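Local coordinates for gamma-glutamyltranspeptidase (Ggt) (Helicobacter pylori 26695, PDB 5BPK), which probably cleaves the gamma-glutamyl bond of glutathione and related compounds, passing the gamma-glutamyl group to water or to an acceptor amine as an Ntn-hydrolase, at residues 291-294 with 295-298; 308-311 with 312-316; 323-326 with 327-331; 361-364 with 365-368. All coordinates share one frame; numbering follows the deposited sequence. Where two conformers were deposited one is given.

Contact 1. Residues 291-294 with 295-298; sequences QILN and VMEN
Three backbone bonds join the two halves of this helical turn: V295 N to Q291 O, M296 N to I292 O (3.0 Å, the straightest, at 169°) and E297 N to L293 O (2.8 Å, more bent). N298 then folds its amide back, and V295 O accepts both N298 ND2 at 3.2 Å and N298 N, the two donors arriving from the same face of the carbonyl. A water bridges N294 O and E297 OE1, giving 2.8 Å to each. The same OE1 forms a salt bridge with K346, which also donates to N294 OD1, while E297 OE2 accepts from R272 N.

The apolar residues take another side of the turn. I292 turns CG2 away from its own N, and the methyl lies 3.8 Å from M296 SD. Methionine suits this place because its unbranched chain, bent at chi3 (52°), can lay SD against I292 and turn CE to 4.3 Å from L293 CD2. I292, L293 and M296 all pack on L102 of the other chain.

N298 thus adds a second donor to V295 O, and the water takes up N294 O with E297 OE1 on its other side. K346 and R272 hold the carboxylate, and the lysine probably helps to keep it ionised.

Contact 2. Residues 308-311 with 312-316; sequences ASKN and IHIAA
H313 keeps CB 3.3 Å from S309 O while its imidazole leads away from 308-311, CG lying anti to the backbone N (chi1 176°). Both ring nitrogens are used there, NE2 with Q357 O and ND1 with Y153 OH of the other chain, so histidine suits a place that needs two polar contacts on different sides. The other flat group, the N311 amide, also faces away from the following turn. Its ND2 donates to L301 O, and Y111 of the other chain packs against the side chain.

These groups are carried by the first turns of helix 309-329. A308 occupies the N-cap position, where its methyl offers no acceptor, but its carbonyl opens the regular pattern: I312 N donates to A308 O at 3.0 Å, nearly along the C=O axis. H313 N to S309 O (2.9 Å), I314 N to K310 O and A315 N to N311 O (3.1 Å, 175°) follow.

CG1 of each isoleucine lies close to the carbonyl oxygen four residues earlier. I312 CG1 comes within 3.4 Å of A308 O, and I314 CG1 stands as close to K310 O. K310 and I314 run alongside each other in the same direction; the lysine chain bends at its last torsion (-63°) and brings NZ 4.0 Å from I314 CD1.

The chemistry is therefore divided: four backbone bonds run regularly across the turn, while N311 ND2 and the two imidazole nitrogens bind two loops and the other chain.

Contact 3. Residues 323-326 with 327-331; sequences YADR and SVYMG. With EDO (1,2-ethanediol), chain Q.
The C-terminal end of helix 309-329 comes close to the inhibitor pocket here: the side chain of R326 is about 5 Å at its nearest atoms from the bound acivicin-related amino acid. The last turn ends at Y329, and M330 is the first residue to leave helical angles. S327 bends its hydroxyl back on the preceding turn. OG, between the backbone N and the carbonyl carbon (chi1 76°), donates to A324 O at 2.7 Å, while S327 N donates to Y323 O. Serine fits here because its short hydroxyl finds an acceptor inside the helix.

D325 O receives two N-H groups. Y329 N lies almost straight ahead of the carbonyl at 3.0 Å, whereas V328 N, at 3.2 Å, stands well above the carbonyl plane. D325 CB sits at the edge of the Y329 ring, 4.0 Å from CD2, with the carboxylate and ring planes turned 69° apart and OD2 hydrogen-bonded to Y348 OH. M330 N makes only a weak bond to R326 O, and a water donates both to R326 O (2.8 Å) and to M330 O (2.7 Å).

R326 runs extended from CG to NE toward the other chain, NE bonding weakly to S284 and NH2 weakly to S73 of that other chain. An ethanediol, probably from the crystallisation liquor, accepts from NH1 through O1 at 3.2 Å, in the guanidinium plane, and also bonds L56 O of the other chain.

R326 and M330 touch H288 of helix 285-296, M330 meets L343 of helix 340-343, and S327 packs on W128 of the other chain.

Contact 4. Residues 361-364 with 365-368; sequences VTPS and SQIK
T362 holds CG2 anti to its backbone N, and I367 folds back at chi1 -66° and chi2 -67°; together these torsions bring T362 CG2 to 3.6 Å from I367 CD1, with the side chains crossing at about a right angle. This contact spans a short 3-10 turn of two overlapping type I turns, closed by Q366 N to P363 O at 2.9 Å and I367 N to S364 O at 3.1 Å, each N-H standing well above the carbonyl plane.

Proline suits the start as a stiff lead-in: its carbonyl accepts Q366 N, and its ring gives Q366 a surface. The glutamine chain, extended beyond CG, lies across that ring, with its CD 3.6 Å from P363 CG and NE2 3.7 Å from P363 CD. S365 OG, on the exposed side, comes 3.8 Å from P363 CB.

S364 is the buried residue, and its small hydroxyl fits a site where OG is hydrogen-bonded to W128 O of the other chain and to R320 NH1, while S364 N donates to D131 OD2 of that chain. I367 packs on R320 of helix 309-329. A water completes the turn, donating to I367 O at 2.6 Å and, at 3.2 Å, to S364 O.

Overall arrangement
From the N terminus the four contacts follow in series, none nested in or crossing another. Each is local: three lie along helices and contact 4 is a turn in a loop. Contact 1 belongs to helix 285-296, and the chain then loops to helix 309-329, whose start is contact 2 and whose end is contact 3, with centres about 22 Å apart. Contact 1 touches both: M296 SD meets A315 CB in contact 2, and Q291 probably hydrogen-bonds D325 in contact 3. After helix 346-354 the loop of contact 4 comes back along the long helix, where V361 meets H313 and I367 meets A324. Residues of every contact also touch the other chain, so the helices and this loop share a common subunit border.

Contact 1. Residues 291-294 with 295-298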
loop_
_atom_site.group_PDB
_atom_site.type_symbol
_atom_site.label_atom_id
_atom_site.label_comp_id
_atom_site.label_asym_id
_atom_site.label_seq_id
_atom_site.Cartn_x
_atom_site.Cartn_y
_atom_site.Cartn_z
ATOM N N GLN A 291 4.732 -1.847 -16.687
ATOM C CA GLN A 291 6.027 -1.997 -17.356
ATOM C C GLN A 291 6.538 -3.446 -17.304
ATOM O O GLN A 291 6.936 -4.007 -18.328
ATOM C CB GLN A 291 7.056 -1.047 -16.710
ATOM C CG GLN A 291 8.469 -1.110 -17.297
ATOM C CD GLN A 291 9.436 -0.160 -16.598
ATOM O OE1 GLN A 291 9.098 0.475 -15.593
ATOM N NE2 GLN A 291 10.652 -0.081 -17.115
ATOM N N ILE A 292 6.526 -4.045 -16.116
ATOM C CA ILE A 292 7.097 -5.385 -15.916
ATOM C C ILE A 292 6.228 -6.440 -16.630
ATOM O O ILE A 292 6.736 -7.321 -17.330
ATOM C CB ILE A 292 7.279 -5.705 -14.415
ATOM C CG1 ILE A 292 8.338 -4.787 -13.795
ATOM C CG2 ILE A 292 7.706 -7.142 -14.217
ATOM C CD1 ILE A 292 8.241 -4.672 -12.279
ATOM N N LEU A 293 4.920 -6.335 -16.471
ATOM C CA LEU A 293 3.986 -7.155 -17.249
ATOM C C LEU A 293 4.206 -7.018 -18.761
ATOM O O LEU A 293 4.168 -8.017 -19.487
ATOM C CB LEU A 293 2.532 -6.818 -16.889
ATOM C CG LEU A 293 2.048 -7.356 -15.529
ATOM C CD1 LEU A 293 0.662 -6.842 -15.167
ATOM C CD2 LEU A 293 2.065 -8.896 -15.468
ATOM N N ASN A 294 4.414 -5.792 -19.239
ATOM C CA ASN A 294 4.682 -5.569 -20.657
ATOM C C ASN A 294 5.893 -6.356 -21.116
ATOM O O ASN A 294 5.870 -6.911 -22.208
ATOM C CB ASN A 294 4.923 -4.097 -21.019
ATOM C CG ASN A 294 3.667 -3.242 -20.995
ATOM O OD1 ASN A 294 2.544 -3.734 -21.084
ATOM N ND2 ASN A 294 3.871 -1.923 -20.929
ATOM N N VAL A 295 6.966 -6.350 -20.319
ATOM C CA VAL A 295 8.174 -7.099 -20.685
ATOM C C VAL A 295 7.832 -8.593 -20.758
ATOM O O VAL A 295 8.141 -9.268 -21.746
ATOM C CB VAL A 295 9.356 -6.869 -19.693
ATOM C CG1 VAL A 295 10.572 -7.723 -20.076
ATOM C CG2 VAL A 295 9.754 -5.405 -19.648
ATOM N N MET A 296 7.178 -9.087 -19.711
ATOM C CA MET A 296 6.807 -10.498 -19.582
ATOM C C MET A 296 5.889 -10.976 -20.720
ATOM O O MET A 296 5.944 -12.148 -21.128
ATOM C CB MET A 296 6.102 -10.716 -18.243
ATOM C CG MET A 296 7.038 -10.580 -17.042
ATOM S SD MET A 296 6.200 -10.452 -15.447
ATOM C CE MET A 296 5.112 -11.890 -15.486
ATOM N N GLU A 297 5.052 -10.070 -21.223
ATOM C CA GLU A 297 4.076 -10.395 -22.277
ATOM C C GLU A 297 4.749 -10.931 -23.547
ATOM O O GLU A 297 4.113 -11.649 -24.343
ATOM C CB GLU A 297 3.220 -9.168 -22.620
ATOM C CG GLU A 297 1.919 -9.502 -23.318
ATOM C CD GLU A 297 1.072 -8.264 -23.648
ATOM O OE1 GLU A 297 1.626 -7.189 -23.988
ATOM O OE2 GLU A 297 -0.165 -8.381 -23.600
ATOM N N ASN A 298 6.016 -10.577 -23.742
ATOM C CA ASN A 298 6.774 -11.053 -24.900
ATOM C C ASN A 298 7.133 -12.535 -24.871
ATOM O O ASN A 298 7.586 -13.083 -25.886
ATOM C CB ASN A 298 8.033 -10.212 -25.084
ATOM C CG ASN A 298 7.720 -8.805 -25.547
ATOM O OD1 ASN A 298 7.450 -8.576 -26.733
ATOM N ND2 ASN A 298 7.731 -7.850 -24.608
HETATM O O HOH W 1 4.087 -5.916 -24.069
#

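Contact 2. Residues 308-311 with 312-316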
loop_
_atom_site.group_PDB
_atom_site.type_symbol
_atom_site.label_atom_id
_atom_site.label_comp_id
_atom_site.label_asym_id
_atom_site.label_seq_id
_atom_site.Cartn_x
_atom_site.Cartn_y
_atom_site.Cartn_z
ATOM N N ALA A 308 9.045 -21.941 -13.070
ATOM C CA ALA A 308 10.104 -22.305 -14.006
ATOM C C ALA A 308 11.220 -21.257 -13.951
ATOM O O ALA A 308 10.939 -20.051 -13.968
ATOM C CB ALA A 308 9.543 -22.415 -15.415
ATOM N N SER A 309 12.481 -21.695 -13.920
ATOM C CA SER A 309 13.604 -20.730 -13.871
ATOM C C SER A 309 13.622 -19.779 -15.089
ATOM O O SER A 309 13.926 -18.606 -14.939
ATOM C CB SER A 309 14.957 -21.427 -13.711
ATOM O OG SER A 309 15.305 -22.150 -14.873
ATOM N N LYS A 310 13.265 -20.265 -16.276
ATOM C CA LYS A 310 13.217 -19.381 -17.447
ATOM C C LYS A 310 12.227 -18.237 -17.225
ATOM O O LYS A 310 12.488 -17.092 -17.620
ATOM C CB LYS A 310 12.903 -20.166 -18.734
ATOM C CG LYS A 310 12.482 -19.302 -19.908
ATOM C CD LYS A 310 12.493 -20.047 -21.240
ATOM C CE LYS A 310 11.977 -19.154 -22.363
ATOM N NZ LYS A 310 10.553 -18.745 -22.164
ATOM N N ASN A 311 11.085 -18.546 -16.615
ATOM C CA ASN A 311 10.042 -17.549 -16.405
ATOM C C ASN A 311 10.420 -16.553 -15.314
ATOM O O ASN A 311 10.213 -15.348 -15.474
ATOM C CB ASN A 311 8.711 -18.227 -16.093
ATOM C CG ASN A 311 8.126 -18.962 -17.289
ATOM O OD1 ASN A 311 8.582 -18.816 -18.431
ATOM N ND2 ASN A 311 7.098 -19.749 -17.034
ATOM N N ILE A 312 11.002 -17.062 -14.229
ATOM C CA ILE A 312 11.484 -16.230 -13.116
ATOM C C ILE A 312 12.558 -15.252 -13.629
ATOM O O ILE A 312 12.568 -14.063 -13.262
ATOM C CB ILE A 312 12.026 -17.100 -11.966
ATOM C CG1 ILE A 312 10.890 -17.919 -11.332
ATOM C CG2 ILE A 312 12.749 -16.253 -10.899
ATOM C CD1 ILE A 312 11.351 -19.000 -10.394
ATOM N N HIS A 313 13.448 -15.770 -14.480
ATOM C CA HIS A 313 14.518 -14.976 -15.103
ATOM C C HIS A 313 13.973 -13.793 -15.908
ATOM O O HIS A 313 14.410 -12.648 -15.734
ATOM C CB HIS A 313 15.390 -15.889 -15.986
ATOM C CG HIS A 313 16.458 -15.170 -16.748
ATOM N ND1 HIS A 313 17.279 -14.226 -16.168
ATOM C CD2 HIS A 313 16.873 -15.297 -18.030
ATOM C CE1 HIS A 313 18.144 -13.791 -17.067
ATOM N NE2 HIS A 313 17.920 -14.423 -18.205
ATOM N N ILE A 314 12.993 -14.049 -16.767
ATOM C CA ILE A 314 12.398 -12.975 -17.566
ATOM C C ILE A 314 11.784 -11.904 -16.657
ATOM O O ILE A 314 12.033 -10.700 -16.827
ATOM C CB ILE A 314 11.353 -13.526 -18.552
ATOM C CG1 ILE A 314 12.039 -14.375 -19.623
ATOM C CG2 ILE A 314 10.583 -12.396 -19.198
ATOM C CD1 ILE A 314 11.090 -15.238 -20.427
ATOM N N ALA A 315 10.988 -12.340 -15.686
ATOM C CA ALA A 315 10.374 -11.415 -14.714
ATOM C C ALA A 315 11.410 -10.618 -13.932
ATOM O O ALA A 315 11.248 -9.405 -13.745
ATOM C CB ALA A 315 9.464 -12.179 -13.750
ATOM N N ALA A 316 12.436 -11.303 -13.437
ATOM C CA ALA A 316 13.443 -10.674 -12.586
ATOM C C ALA A 316 14.267 -9.637 -13.352
ATOM O O ALA A 316 14.625 -8.600 -12.798
ATOM C CB ALA A 316 14.355 -11.735 -11.949
#

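Contact 3. Residues 323-326 with 327-331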
loop_
_atom_site.group_PDB
_atom_site.type_symbol
_atom_site.label_atom_id
_atom_site.label_comp_id
_atom_site.label_asym_id
_atom_site.label_seq_id
_atom_site.Cartn_x
_atom_site.Cartn_y
_atom_site.Cartn_z
ATOM N N TYR A 323 13.087 -1.043 -11.541
ATOM C CA TYR A 323 13.513 -0.391 -10.293
ATOM C C TYR A 323 14.650 0.596 -10.534
ATOM O O TYR A 323 14.731 1.613 -9.852
ATOM C CB TYR A 323 13.848 -1.394 -9.192
ATOM C CG TYR A 323 12.621 -1.965 -8.497
ATOM C CD1 TYR A 323 11.975 -3.085 -8.997
ATOM C CD2 TYR A 323 12.096 -1.365 -7.353
ATOM C CE1 TYR A 323 10.860 -3.617 -8.367
ATOM C CE2 TYR A 323 10.970 -1.887 -6.717
ATOM C CZ TYR A 323 10.350 -3.019 -7.241
ATOM O OH TYR A 323 9.231 -3.570 -6.631
ATOM N N ALA A 324 15.504 0.334 -11.525
ATOM C CA ALA A 324 16.494 1.334 -11.912
ATOM C C ALA A 324 15.775 2.581 -12.436
ATOM O O ALA A 324 16.113 3.711 -12.070
ATOM C CB ALA A 324 17.452 0.773 -12.944
ATOM N N ASP A 325 14.768 2.365 -13.279
ATOM C CA ASP A 325 14.004 3.472 -13.853
ATOM C C ASP A 325 13.325 4.266 -12.744
ATOM O O ASP A 325 13.324 5.487 -12.756
ATOM C CB ASP A 325 12.949 2.943 -14.838
ATOM C CG ASP A 325 13.556 2.352 -16.096
ATOM O OD1 ASP A 325 14.796 2.481 -16.306
ATOM O OD2 ASP A 325 12.778 1.767 -16.889
ATOM N N ARG A 326 12.778 3.562 -11.766
ATOM C CA ARG A 326 12.116 4.197 -10.621
ATOM C C ARG A 326 13.001 5.225 -9.925
ATOM O O ARG A 326 12.539 6.311 -9.560
ATOM C CB ARG A 326 11.705 3.126 -9.598
ATOM C CG ARG A 326 10.845 3.629 -8.442
ATOM C CD ARG A 326 10.743 2.554 -7.359
ATOM N NE ARG A 326 9.727 2.896 -6.359
ATOM C CZ ARG A 326 9.888 3.730 -5.324
ATOM N NH1 ARG A 326 11.050 4.326 -5.088
ATOM N NH2 ARG A 326 8.870 3.968 -4.500
ATOM N N SER A 327 14.270 4.878 -9.755
ATOM C CA SER A 327 15.224 5.683 -8.988
ATOM C C SER A 327 15.522 7.073 -9.582
ATOM O O SER A 327 15.982 7.961 -8.865
ATOM C CB SER A 327 16.543 4.915 -8.814
ATOM O OG SER A 327 17.301 4.925 -10.004
ATOM N N VAL A 328 15.267 7.228 -10.880
ATOM C CA VAL A 328 15.528 8.472 -11.600
ATOM C C VAL A 328 14.248 9.203 -11.992
ATOM O O VAL A 328 14.126 10.412 -11.790
ATOM C CB VAL A 328 16.337 8.193 -12.883
ATOM C CG1 VAL A 328 16.513 9.469 -13.683
ATOM C CG2 VAL A 328 17.682 7.572 -12.532
ATOM N N TYR A 329 13.290 8.468 -12.549
ATOM C CA TYR A 329 12.137 9.082 -13.237
ATOM C C TYR A 329 10.905 9.372 -12.399
ATOM O O TYR A 329 10.051 10.148 -12.838
ATOM C CB TYR A 329 11.730 8.234 -14.439
ATOM C CG TYR A 329 12.824 8.060 -15.464
ATOM C CD1 TYR A 329 13.337 9.153 -16.172
ATOM C CD2 TYR A 329 13.311 6.800 -15.768
ATOM C CE1 TYR A 329 14.336 8.978 -17.129
ATOM C CE2 TYR A 329 14.297 6.620 -16.711
ATOM C CZ TYR A 329 14.807 7.706 -17.386
ATOM O OH TYR A 329 15.795 7.497 -18.327
ATOM N N MET A 330 10.798 8.772 -11.216
ATOM C CA MET A 330 9.530 8.785 -10.490
ATOM C C MET A 330 9.490 9.741 -9.288
ATOM O O MET A 330 10.418 9.812 -8.477
ATOM C CB MET A 330 9.156 7.355 -10.085
ATOM C CG MET A 330 9.143 6.383 -11.265
ATOM S SD MET A 330 7.968 6.729 -12.607
ATOM C CE MET A 330 6.396 6.609 -11.760
ATOM N N GLY A 331 8.387 10.479 -9.212
ATOM C CA GLY A 331 8.093 11.412 -8.122
ATOM C C GLY A 331 6.676 11.933 -8.307
ATOM O O GLY A 331 5.942 11.468 -9.181
HETATM C C1 EDO Q . 13.081 6.100 -2.037
HETATM O O1 EDO Q . 12.014 6.454 -2.933
HETATM C C2 EDO Q . 13.543 7.284 -1.199
HETATM O O2 EDO Q . 14.979 7.301 -1.080
HETATM O O HOH W 2 12.650 8.459 -7.809
#

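Contact 4. Residues 361-364 with 365-368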
loop_
_atom_site.group_PDB
_atom_site.type_symbol
_atom_site.label_atom_id
_atom_site.label_comp_id
_atom_site.label_asym_id
_atom_site.label_seq_id
_atom_site.Cartn_x
_atom_site.Cartn_y
_atom_site.Cartn_z
ATOM N N VAL A 361 22.424 -12.999 -16.588
ATOM C CA VAL A 361 21.783 -11.784 -16.100
ATOM C C VAL A 361 22.567 -10.559 -16.570
ATOM O O VAL A 361 23.718 -10.665 -17.014
ATOM C CB VAL A 361 21.719 -11.785 -14.559
ATOM C CG1 VAL A 361 20.934 -12.989 -14.063
ATOM C CG2 VAL A 361 23.113 -11.777 -13.947
ATOM N N THR A 362 21.940 -9.398 -16.473
ATOM C CA THR A 362 22.650 -8.130 -16.590
ATOM C C THR A 362 22.832 -7.648 -15.156
ATOM O O THR A 362 21.851 -7.349 -14.480
ATOM C CB THR A 362 21.865 -7.100 -17.425
ATOM O OG1 THR A 362 21.688 -7.602 -18.761
ATOM C CG2 THR A 362 22.595 -5.749 -17.483
ATOM N N PRO A 363 24.080 -7.596 -14.662
ATOM C CA PRO A 363 24.229 -7.104 -13.297
ATOM C C PRO A 363 23.707 -5.676 -13.143
ATOM O O PRO A 363 23.762 -4.884 -14.082
ATOM C CB PRO A 363 25.741 -7.152 -13.051
ATOM C CG PRO A 363 26.365 -7.298 -14.357
ATOM C CD PRO A 363 25.375 -7.895 -15.297
ATOM N N SER A 364 23.222 -5.361 -11.952
ATOM C CA SER A 364 22.680 -4.041 -11.669
ATOM C C SER A 364 23.695 -2.924 -11.932
ATOM O O SER A 364 23.316 -1.822 -12.343
ATOM C CB SER A 364 22.190 -3.985 -10.231
ATOM O OG SER A 364 21.086 -4.855 -10.073
ATOM N N SER A 365 24.977 -3.214 -11.724
ATOM C CA SER A 365 26.035 -2.241 -12.022
ATOM C C SER A 365 26.091 -1.796 -13.496
ATOM O O SER A 365 26.647 -0.743 -13.796
ATOM C CB SER A 365 27.403 -2.794 -11.600
ATOM O OG SER A 365 27.762 -3.958 -12.341
ATOM N N GLN A 366 25.528 -2.592 -14.403
ATOM C CA GLN A 366 25.513 -2.274 -15.841
ATOM C C GLN A 366 24.199 -1.663 -16.324
ATOM O O GLN A 366 24.106 -1.231 -17.474
ATOM C CB GLN A 366 25.823 -3.530 -16.664
ATOM C CG GLN A 366 27.217 -4.106 -16.373
ATOM C CD GLN A 366 27.554 -5.350 -17.184
ATOM O OE1 GLN A 366 28.638 -5.913 -17.034
ATOM N NE2 GLN A 366 26.634 -5.789 -18.023
ATOM N N ILE A 367 23.189 -1.624 -15.454
ATOM C CA ILE A 367 21.880 -1.124 -15.845
ATOM C C ILE A 367 21.905 0.399 -15.927
ATOM O O ILE A 367 22.481 1.067 -15.064
ATOM C CB ILE A 367 20.791 -1.571 -14.856
ATOM C CG1 ILE A 367 20.616 -3.091 -14.909
ATOM C CG2 ILE A 367 19.455 -0.867 -15.165
ATOM C CD1 ILE A 367 20.036 -3.617 -16.237
ATOM N N LYS A 368 21.302 0.924 -16.986
ATOM C CA LYS A 368 21.122 2.358 -17.150
ATOM C C LYS A 368 19.626 2.659 -17.099
ATOM O O LYS A 368 18.843 2.038 -17.818
ATOM C CB LYS A 368 21.704 2.838 -18.479
ATOM C CG LYS A 368 23.164 2.448 -18.694
HETATM O O HOH W 3 22.317 1.183 -12.498
#